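Periplasmic protein-probably involved in high-affinity Fe2+ transport (Escherichia coli F11, PDB 5I0Y) probably takes part in high-affinity iron transport in the periplasm, as a copper-binding protein whose copper site is required for iron transport. Local coordinates at residues B[27-32]-B[86-91]; B[71-76]-B[80-85]. The protein carries 1 engineered substitution. All coordinates share one frame; numbering follows the deposited sequence.

Interaction 1. Residues B[27-32]-B[86-91]. With CU (copper (II) ion), chain D.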
# COMPACT_ATOMS: atom_id res chain seq x y z
N ILE B 27 9.26 -5.97 16.95
CA ILE B 27 7.82 -5.78 17.08
C ILE B 27 7.08 -7.11 16.94
O ILE B 27 7.65 -8.12 16.53
CB ILE B 27 7.33 -4.76 16.02
CG1 ILE B 27 7.61 -5.22 14.57
CG2 ILE B 27 7.95 -3.40 16.30
CD1 ILE B 27 6.62 -6.22 14.00
N ASP B 28 5.80 -7.06 17.28
CA ASP B 28 4.87 -8.15 16.98
C ASP B 28 3.99 -7.74 15.82
O ASP B 28 3.55 -6.59 15.73
CB ASP B 28 3.93 -8.40 18.17
CG ASP B 28 4.63 -8.89 19.42
OD1 ASP B 28 5.81 -9.33 19.39
OD2 ASP B 28 3.94 -8.85 20.47
N MET B 29 3.69 -8.70 14.96
CA MET B 29 2.84 -8.47 13.82
C MET B 29 1.77 -9.55 13.68
O MET B 29 1.92 -10.67 14.20
CB MET B 29 3.69 -8.43 12.55
CG MET B 29 4.09 -9.81 12.07
SD MET B 29 4.82 -9.74 10.43
CE MET B 29 4.91 -11.47 10.01
N GLU B 30 0.72 -9.21 12.95
CA GLU B 30 -0.30 -10.18 12.57
C GLU B 30 0.11 -10.82 11.24
O GLU B 30 0.58 -10.11 10.35
CB GLU B 30 -1.66 -9.49 12.41
CG GLU B 30 -2.83 -10.45 12.14
CD GLU B 30 -4.11 -9.79 11.67
OE1 GLU B 30 -4.28 -8.58 11.83
OE2 GLU B 30 -4.98 -10.52 11.12
N PRO B 31 -0.07 -12.14 11.08
CA PRO B 31 -0.54 -13.09 12.09
C PRO B 31 0.59 -13.52 13.02
O PRO B 31 1.76 -13.52 12.62
CB PRO B 31 -1.00 -14.30 11.25
CG PRO B 31 -1.10 -13.79 9.85
CD PRO B 31 0.00 -12.78 9.76
N ARG B 32 0.21 -13.89 14.24
CA ARG B 32 1.14 -14.42 15.23
C ARG B 32 1.77 -15.72 14.74
O ARG B 32 1.09 -16.55 14.12
CB ARG B 32 0.43 -14.63 16.57
CG ARG B 32 -0.90 -15.37 16.47
CD ARG B 32 -2.00 -14.63 17.22
NE ARG B 32 -1.74 -14.55 18.66
CZ ARG B 32 -2.23 -13.61 19.46
NH1 ARG B 32 -3.00 -12.65 18.97
NH2 ARG B 32 -1.94 -13.63 20.76
N THR B 86 13.97 -10.46 3.21
CA THR B 86 12.94 -9.71 2.51
C THR B 86 12.13 -8.92 3.53
O THR B 86 12.01 -9.30 4.70
CB THR B 86 11.98 -10.65 1.76
OG1 THR B 86 11.45 -11.59 2.70
CG2 THR B 86 12.74 -11.40 0.65
N PHE B 87 11.60 -7.80 3.07
CA PHE B 87 10.65 -7.01 3.87
C PHE B 87 9.23 -7.34 3.46
O PHE B 87 8.98 -7.82 2.35
CB PHE B 87 10.86 -5.50 3.68
CG PHE B 87 12.15 -4.95 4.25
CD1 PHE B 87 12.72 -5.46 5.40
CD2 PHE B 87 12.74 -3.86 3.64
CE1 PHE B 87 13.89 -4.92 5.91
CE2 PHE B 87 13.91 -3.31 4.14
CZ PHE B 87 14.47 -3.83 5.29
N MET B 88 8.32 -7.09 4.38
CA MET B 88 6.88 -7.16 4.12
C MET B 88 6.28 -5.76 4.17
O MET B 88 6.78 -4.90 4.91
CB MET B 88 6.20 -7.93 5.25
CG MET B 88 6.64 -9.35 5.44
SD MET B 88 6.20 -9.84 7.12
CE MET B 88 7.62 -9.23 8.03
N PRO B 89 5.17 -5.53 3.47
CA PRO B 89 4.38 -4.33 3.72
C PRO B 89 3.69 -4.44 5.07
O PRO B 89 3.22 -5.52 5.44
CB PRO B 89 3.33 -4.32 2.58
CG PRO B 89 3.67 -5.48 1.71
CD PRO B 89 4.51 -6.43 2.51
N MET B 90 3.71 -3.33 5.82
CA MET B 90 3.23 -3.33 7.20
C MET B 90 2.56 -2.02 7.51
O MET B 90 2.72 -1.04 6.80
CB MET B 90 4.39 -3.51 8.17
CG MET B 90 5.30 -4.67 7.83
SD MET B 90 6.45 -5.14 9.14
CE MET B 90 5.39 -6.13 10.17
N VAL B 91 1.77 -2.01 8.58
CA VAL B 91 1.27 -0.77 9.14
C VAL B 91 1.44 -0.76 10.66
O VAL B 91 1.14 -1.75 11.34
CB VAL B 91 -0.18 -0.45 8.68
CG1 VAL B 91 -1.17 -1.48 9.18
CG2 VAL B 91 -0.56 0.98 9.06
CU CU D . 6.95 -3.33 10.38

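Interaction 2. Residues B[71-76]-B[80-85]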
# COMPACT_ATOMS: atom_id res chain seq x y z
N SER B 71 13.90 -6.36 -0.89
CA SER B 71 14.77 -7.26 -0.14
C SER B 71 15.99 -6.47 0.33
O SER B 71 16.21 -5.34 -0.11
CB SER B 71 15.17 -8.50 -0.93
OG SER B 71 15.96 -8.15 -2.04
N TYR B 72 16.74 -7.04 1.25
CA TYR B 72 17.91 -6.35 1.78
C TYR B 72 19.13 -7.27 1.82
O TYR B 72 19.01 -8.48 1.89
CB TYR B 72 17.62 -5.78 3.20
CG TYR B 72 17.48 -6.85 4.26
CD1 TYR B 72 18.60 -7.40 4.89
CD2 TYR B 72 16.22 -7.37 4.59
CE1 TYR B 72 18.49 -8.38 5.85
CE2 TYR B 72 16.10 -8.37 5.56
CZ TYR B 72 17.24 -8.88 6.16
OH TYR B 72 17.18 -9.87 7.11
N THR B 73 20.30 -6.64 1.80
CA THR B 73 21.57 -7.33 2.04
C THR B 73 22.28 -6.52 3.10
O THR B 73 22.59 -5.36 2.88
CB THR B 73 22.43 -7.42 0.77
OG1 THR B 73 21.69 -8.08 -0.26
CG2 THR B 73 23.72 -8.20 1.05
N LEU B 74 22.51 -7.14 4.26
CA LEU B 74 23.09 -6.48 5.41
C LEU B 74 24.47 -7.05 5.65
O LEU B 74 24.65 -8.26 5.67
CB LEU B 74 22.19 -6.73 6.64
CG LEU B 74 22.58 -6.15 8.00
CD1 LEU B 74 22.48 -4.62 7.94
CD2 LEU B 74 21.70 -6.75 9.10
N VAL B 75 25.44 -6.16 5.84
CA VAL B 75 26.83 -6.58 6.02
C VAL B 75 27.41 -5.88 7.23
O VAL B 75 27.36 -4.65 7.33
CB VAL B 75 27.70 -6.30 4.75
CG1 VAL B 75 29.15 -6.72 4.97
CG2 VAL B 75 27.13 -6.97 3.52
N ASN B 76 27.94 -6.65 8.17
CA ASN B 76 28.74 -6.10 9.23
C ASN B 76 30.14 -5.91 8.62
O ASN B 76 30.83 -6.89 8.30
CB ASN B 76 28.76 -7.03 10.45
CG ASN B 76 29.65 -6.52 11.56
OD1 ASN B 76 30.71 -5.96 11.30
ND2 ASN B 76 29.23 -6.73 12.81
N GLY B 80 32.71 -8.87 8.38
CA GLY B 80 32.42 -9.47 7.09
C GLY B 80 31.10 -10.23 7.03
O GLY B 80 30.68 -10.63 5.94
N GLU B 81 30.45 -10.44 8.18
CA GLU B 81 29.26 -11.30 8.21
C GLU B 81 28.11 -10.66 7.40
O GLU B 81 27.88 -9.45 7.48
CB GLU B 81 28.81 -11.59 9.64
CG GLU B 81 27.93 -12.83 9.73
CD GLU B 81 27.35 -13.07 11.11
OE1 GLU B 81 27.87 -12.53 12.10
OE2 GLU B 81 26.36 -13.81 11.21
N LYS B 82 27.43 -11.49 6.62
CA LYS B 82 26.39 -11.04 5.71
C LYS B 82 25.06 -11.75 5.97
O LYS B 82 25.03 -12.92 6.34
CB LYS B 82 26.82 -11.31 4.27
CG LYS B 82 25.82 -10.85 3.21
CD LYS B 82 26.31 -11.15 1.80
CE LYS B 82 27.54 -10.33 1.46
NZ LYS B 82 28.24 -10.84 0.25
N GLN B 83 23.96 -11.02 5.79
CA GLN B 83 22.62 -11.57 5.95
C GLN B 83 21.75 -11.00 4.86
O GLN B 83 21.85 -9.81 4.54
CB GLN B 83 22.06 -11.18 7.32
CG GLN B 83 20.71 -11.78 7.68
CD GLN B 83 20.16 -11.16 8.95
OE1 GLN B 83 20.82 -11.15 9.99
NE2 GLN B 83 18.96 -10.61 8.87
N GLU B 84 20.92 -11.85 4.26
CA GLU B 84 19.96 -11.43 3.25
C GLU B 84 18.56 -11.75 3.75
O GLU B 84 18.37 -12.71 4.52
CB GLU B 84 20.19 -12.16 1.92
CG GLU B 84 21.64 -12.54 1.61
CD GLU B 84 22.26 -11.76 0.46
OE1 GLU B 84 21.65 -10.79 -0.05
OE2 GLU B 84 23.38 -12.13 0.06
N GLY B 85 17.59 -10.95 3.34
CA GLY B 85 16.20 -11.22 3.71
C GLY B 85 15.25 -10.34 2.92
O GLY B 85 15.67 -9.61 2.01
O HOH W 1 18.38 -10.11 -0.56

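Interaction 1. Residues B[27-32]-B[86-91]
Met90 and Met29 are brought together by contrasting torsions: Met90 bends at its thioether (chi3 81°), whereas Met29 takes its CG between the backbone N and the carbonyl carbon (chi1 78°) and then runs out extended. The bend in Met90 divides its roles. Its SD binds the copper ion at 2.3 Å, and its methyl is left to face the loop 27-32. There Met90 CE meets Met29 SD at 3.7 Å, the two side chains crossing at about a right angle, and Met29 CB approaches it at a similar distance. Ile27 comes up tip to tip from another part of the loop, its CD1 lying 4.0 Å from Met90 CE. Further along, the ends of Met29 and Met88 also meet head on, with Met29 CE 3.6 Å from Met88 SD. Met88 is bent at chi3 as well, which brings its CE alongside the Met29 thioether.

His44 and His97 of the same chain and His127 of the second subunit complete the copper coordination, so the site is shared across the dimer interface. The loop is tied to that subunit too, through a salt bridge from Glu30 to its Arg126.

Although three thioethers gather here, they play different parts. Met29 SD stands 6.8 Å from the copper and serves in packing, as Met88 does. The contact is wholly apolar, and Met90, a soft sulfur donor beside three imidazoles, has its methyl in contact with Ile27 and Met29, which probably limits rotation about its CG-SD bond together with the metal bond, and shields that side of the ligand from water.

Interaction 2. Residues B[71-76]-B[80-85]
Tyr72 to Val75 pair antiparallel with Gly85 to Lys82, the strand axes 4.7 Å apart and their directions 167° from one another, with backbone bonds running both ways at Tyr72-Gly85 and Leu74-Gln83. Tyr72 turns its ring across the neighbouring strand (chi1 70°) and lays one face over Gly85, whose N sits 3.5 Å above the ring plane, offset toward the rim. Gly85 has no side chain to hold the ring off its backbone. Leu74, on the same face of the sheet, packs against Ile102 and Met105.

On the other face, Thr73 OG1 donates to Glu84 OE1 at 2.7 Å, arriving on the syn side but 35° out of the carboxylate plane; His115 is a second partner of this hydroxyl. Val75 and Lys82 lie side by side, with Val75 CG2 against Lys82 CE at 4.0 Å, so the lysine's aliphatic part does the packing.

At the turn, Asn76 N bonds to Glu81 O at 2.9 Å while Asn76 O accepts from Gly80 N. Asn76 ND2 bonds to Met105 O, and Asn76 OD1 to Thr79 N. Two residues thus face one, a G1 beta bulge closing the hairpin between strands 69-76 and 82-92 of the beta sandwich.

Strand 82-92 serves both contacts in turn: its beginning is one arm of the hairpin in interaction 2, and its later residues carry a copper ligand into interaction 1. The centres lie 19 Å apart, yet the two meet where Phe87 CE1 packs on Tyr72 CD2 at 3.6 Å. Interaction 2 is the larger, joins neighbouring strands through regular backbone bonds, and combines a buried Tyr72-Leu74 face with a more exposed, mostly polar one; the second subunit does not touch it. Interaction 1 instead brings an irregular loop against the strand by methionine and isoleucine side chains alone, partly buried beside the metal and the dimer interface. The strand thus stays in the sheet where it binds metal.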